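Local coordinates for folylpolyglutamate synthase protein FOLC (Mycobacterium tuberculosis, PDB 2VOS) that probably adds glutamate to dihydropteroate and extends the glutamate tail of tetrahydrofolate, at the expense of ATP, at residues P292-H297 / H368-R373. Sequence-based numbering, arbitrary orientation.
With ADP (adenosine-5'-diphosphate), chain B.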
loop_
_atom_site.group_PDB
_atom_site.type_symbol
_atom_site.label_atom_id
_atom_site.label_comp_id
_atom_site.label_asym_id
_atom_site.label_seq_id
_atom_site.Cartn_x
_atom_site.Cartn_y
_atom_site.Cartn_z
ATOM N N PRO A 292 14.899 4.650 6.455
ATOM C CA PRO A 292 15.358 3.255 6.495
ATOM C C PRO A 292 14.566 2.297 5.520
ATOM O O PRO A 292 14.061 1.250 5.951
ATOM C CB PRO A 292 15.135 2.852 7.947
ATOM C CG PRO A 292 13.827 3.619 8.335
ATOM C CD PRO A 292 13.967 4.972 7.546
ATOM N N LEU A 293 14.440 2.669 4.241
ATOM C CA LEU A 293 13.738 1.832 3.276
ATOM C C LEU A 293 14.608 1.871 2.015
ATOM O O LEU A 293 15.270 2.893 1.720
ATOM C CB LEU A 293 12.347 2.427 2.915
ATOM C CG LEU A 293 11.317 2.530 4.027
ATOM C CD1 LEU A 293 10.040 3.184 3.501
ATOM C CD2 LEU A 293 11.028 1.100 4.581
ATOM N N HIS A 294 14.563 0.791 1.260
ATOM C CA HIS A 294 15.326 0.661 0.062
ATOM C C HIS A 294 14.459 1.098 -1.123
ATOM O O HIS A 294 13.248 0.917 -1.137
ATOM C CB HIS A 294 15.737 -0.809 -0.131
ATOM C CG HIS A 294 16.501 -1.406 1.014
ATOM N ND1 HIS A 294 17.760 -0.973 1.386
ATOM C CD2 HIS A 294 16.195 -2.443 1.839
ATOM C CE1 HIS A 294 18.170 -1.689 2.423
ATOM N NE2 HIS A 294 17.244 -2.590 2.709
ATOM N N GLY A 295 15.099 1.655 -2.138
ATOM C CA GLY A 295 14.425 1.893 -3.407
ATOM C C GLY A 295 14.316 3.370 -3.751
ATOM O O GLY A 295 13.917 4.175 -2.904
ATOM N N GLU A 296 14.667 3.720 -4.989
ATOM C CA GLU A 296 14.438 5.084 -5.455
ATOM C C GLU A 296 12.951 5.447 -5.340
ATOM O O GLU A 296 12.592 6.584 -5.052
ATOM C CB GLU A 296 14.941 5.313 -6.902
ATOM C CG GLU A 296 14.741 6.798 -7.297
ATOM C CD GLU A 296 14.932 7.097 -8.754
ATOM O OE1 GLU A 296 15.663 6.309 -9.424
ATOM O OE2 GLU A 296 14.354 8.130 -9.222
ATOM N N HIS A 297 12.069 4.506 -5.609
ATOM C CA HIS A 297 10.643 4.814 -5.502
ATOM C C HIS A 297 10.259 5.287 -4.107
ATOM O O HIS A 297 9.329 6.109 -3.963
ATOM C CB HIS A 297 9.771 3.615 -5.834
ATOM C CG HIS A 297 10.093 2.367 -5.045
ATOM N ND1 HIS A 297 11.254 1.650 -5.246
ATOM C CD2 HIS A 297 9.360 1.651 -4.155
ATOM C CE1 HIS A 297 11.261 0.603 -4.433
ATOM N NE2 HIS A 297 10.095 0.544 -3.815
ATOM N N HIS A 368 20.392 -2.086 -8.164
ATOM C CA HIS A 368 21.110 -0.866 -7.906
ATOM C C HIS A 368 21.614 -0.663 -6.487
ATOM O O HIS A 368 22.559 0.079 -6.292
ATOM C CB HIS A 368 20.243 0.339 -8.262
ATOM C CG HIS A 368 19.832 0.388 -9.697
ATOM N ND1 HIS A 368 18.792 1.180 -10.137
ATOM C CD2 HIS A 368 20.335 -0.219 -10.797
ATOM C CE1 HIS A 368 18.663 1.039 -11.444
ATOM N NE2 HIS A 368 19.596 0.208 -11.866
ATOM N N GLU A 369 20.999 -1.291 -5.502
ATOM C CA GLU A 369 21.257 -0.954 -4.140
ATOM C C GLU A 369 21.882 -2.125 -3.405
ATOM O O GLU A 369 22.164 -2.041 -2.236
ATOM C CB GLU A 369 19.934 -0.520 -3.462
ATOM C CG GLU A 369 19.390 0.746 -4.124
ATOM C CD GLU A 369 18.248 1.466 -3.355
ATOM O OE1 GLU A 369 18.016 1.277 -2.135
ATOM O OE2 GLU A 369 17.641 2.326 -4.014
ATOM N N PHE A 370 22.095 -3.233 -4.112
ATOM C CA PHE A 370 22.679 -4.436 -3.534
ATOM C C PHE A 370 23.606 -5.007 -4.572
ATOM O O PHE A 370 23.639 -4.570 -5.720
ATOM C CB PHE A 370 21.608 -5.439 -3.230
ATOM C CG PHE A 370 20.598 -4.942 -2.242
ATOM C CD1 PHE A 370 20.794 -5.113 -0.882
ATOM C CD2 PHE A 370 19.443 -4.278 -2.665
ATOM C CE1 PHE A 370 19.868 -4.632 0.063
ATOM C CE2 PHE A 370 18.525 -3.798 -1.703
ATOM C CZ PHE A 370 18.752 -3.968 -0.364
ATOM N N ASP A 371 24.383 -5.988 -4.175
ATOM C CA ASP A 371 25.315 -6.598 -5.111
ATOM C C ASP A 371 25.152 -8.100 -4.993
ATOM O O ASP A 371 26.014 -8.764 -4.413
ATOM C CB ASP A 371 26.738 -6.230 -4.714
ATOM C CG ASP A 371 27.760 -6.665 -5.765
ATOM O OD1 ASP A 371 27.356 -7.168 -6.866
ATOM O OD2 ASP A 371 28.956 -6.452 -5.485
ATOM N N PHE A 372 24.043 -8.636 -5.489
ATOM C CA PHE A 372 23.806 -10.066 -5.338
ATOM C C PHE A 372 24.493 -10.769 -6.479
ATOM O O PHE A 372 24.550 -10.233 -7.587
ATOM C CB PHE A 372 22.318 -10.347 -5.372
ATOM C CG PHE A 372 21.616 -9.910 -4.128
ATOM C CD1 PHE A 372 20.767 -8.822 -4.136
ATOM C CD2 PHE A 372 21.831 -10.580 -2.955
ATOM C CE1 PHE A 372 20.126 -8.413 -2.969
ATOM C CE2 PHE A 372 21.191 -10.162 -1.763
ATOM C CZ PHE A 372 20.356 -9.071 -1.784
ATOM N N ARG A 373 25.061 -11.935 -6.212
ATOM C CA ARG A 373 25.605 -12.723 -7.305
ATOM C C ARG A 373 24.557 -13.753 -7.829
ATOM O O ARG A 373 24.675 -14.260 -8.926
ATOM C CB ARG A 373 26.941 -13.379 -6.885
HETATM P PB ADP B . -0.195 0.537 -2.695
HETATM O O1B ADP B . -0.727 0.771 -1.305
HETATM O O2B ADP B . -0.552 -0.818 -3.240
HETATM O O3B ADP B . -0.393 1.649 -3.680
HETATM P PA ADP B . 2.452 0.059 -1.449
HETATM O O1A ADP B . 1.794 -1.055 -0.648
HETATM O O2A ADP B . 3.344 1.140 -0.860
HETATM O O3A ADP B . 1.427 0.607 -2.601
HETATM O "O5'" ADP B . 3.473 -0.766 -2.407
HETATM C "C5'" ADP B . 3.150 -1.981 -3.099
HETATM C "C4'" ADP B . 4.407 -2.335 -3.923
HETATM O "O4'" ADP B . 4.605 -1.313 -4.939
HETATM C "C3'" ADP B . 5.717 -2.259 -3.142
HETATM O "O3'" ADP B . 6.135 -3.542 -2.721
HETATM C "C2'" ADP B . 6.799 -1.784 -4.071
HETATM O "O2'" ADP B . 7.171 -2.933 -4.907
HETATM C "C1'" ADP B . 6.005 -0.953 -5.045
HETATM N N9 ADP B . 6.002 0.521 -4.823
HETATM C C8 ADP B . 5.680 1.273 -3.717
HETATM N N7 ADP B . 5.768 2.602 -4.019
HETATM C C5 ADP B . 6.035 2.687 -5.356
HETATM C C6 ADP B . 6.219 3.759 -6.340
HETATM N N6 ADP B . 6.129 5.055 -5.975
HETATM N N1 ADP B . 6.534 3.382 -7.585
HETATM C C2 ADP B . 6.702 2.106 -8.018
HETATM N N3 ADP B . 6.521 1.048 -7.184
HETATM C C4 ADP B . 6.211 1.320 -5.874
HETATM O O HOH W 1 19.378 0.918 0.204
#
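Two donors grip OE1 of E369: the backbone N of G295, 2.9 Å from that oxygen, and a water. The amide bond is somewhat bent (145° at the hydrogen) and meets the oxygen from above the carboxylate plane. The water donates a hydrogen bond to E369 OE1 over 2.7 Å and also lies 2.8 Å from ND1 of H294, in the plane of that ring, so it bridges imidazole and carboxylate, whose nearest ionisable atoms, H294 ND1 and E369 OE1, are too far apart to bond directly. The other oxygen, OE2, forms a salt bridge with R268, which would favour an ionised E369; with the bonds to OE1 it holds the carboxylate from both oxygens. Extended beyond CG, the glutamate reaches across from the end of helix 356-368 to the turn that leads from strand 284-291 into helix 296-312. The contact thus joins the Mur ligase middle domain to the glutamate ligase domain, the two parts between which this family binds its nucleotide. Beside the carboxylate, F370 and H294 make a T-shaped pair: CZ of the phenyl ring points at the middle of one imidazole face, 3.6 Å from H294 ND1, with the ring planes 68° apart. F349 packs edge-to-face with the same phenyl ring, and T365 of helix 356-368 touches H294. G295 has a positive phi (116°), a backbone shape in which a CB would press on the preceding carbonyl oxygen. Two residues on, H297 packs on the adenine of ADP, with H297 CB 3.6 Å from ADP C6 and the ring atom CD2 equally near ADP C4.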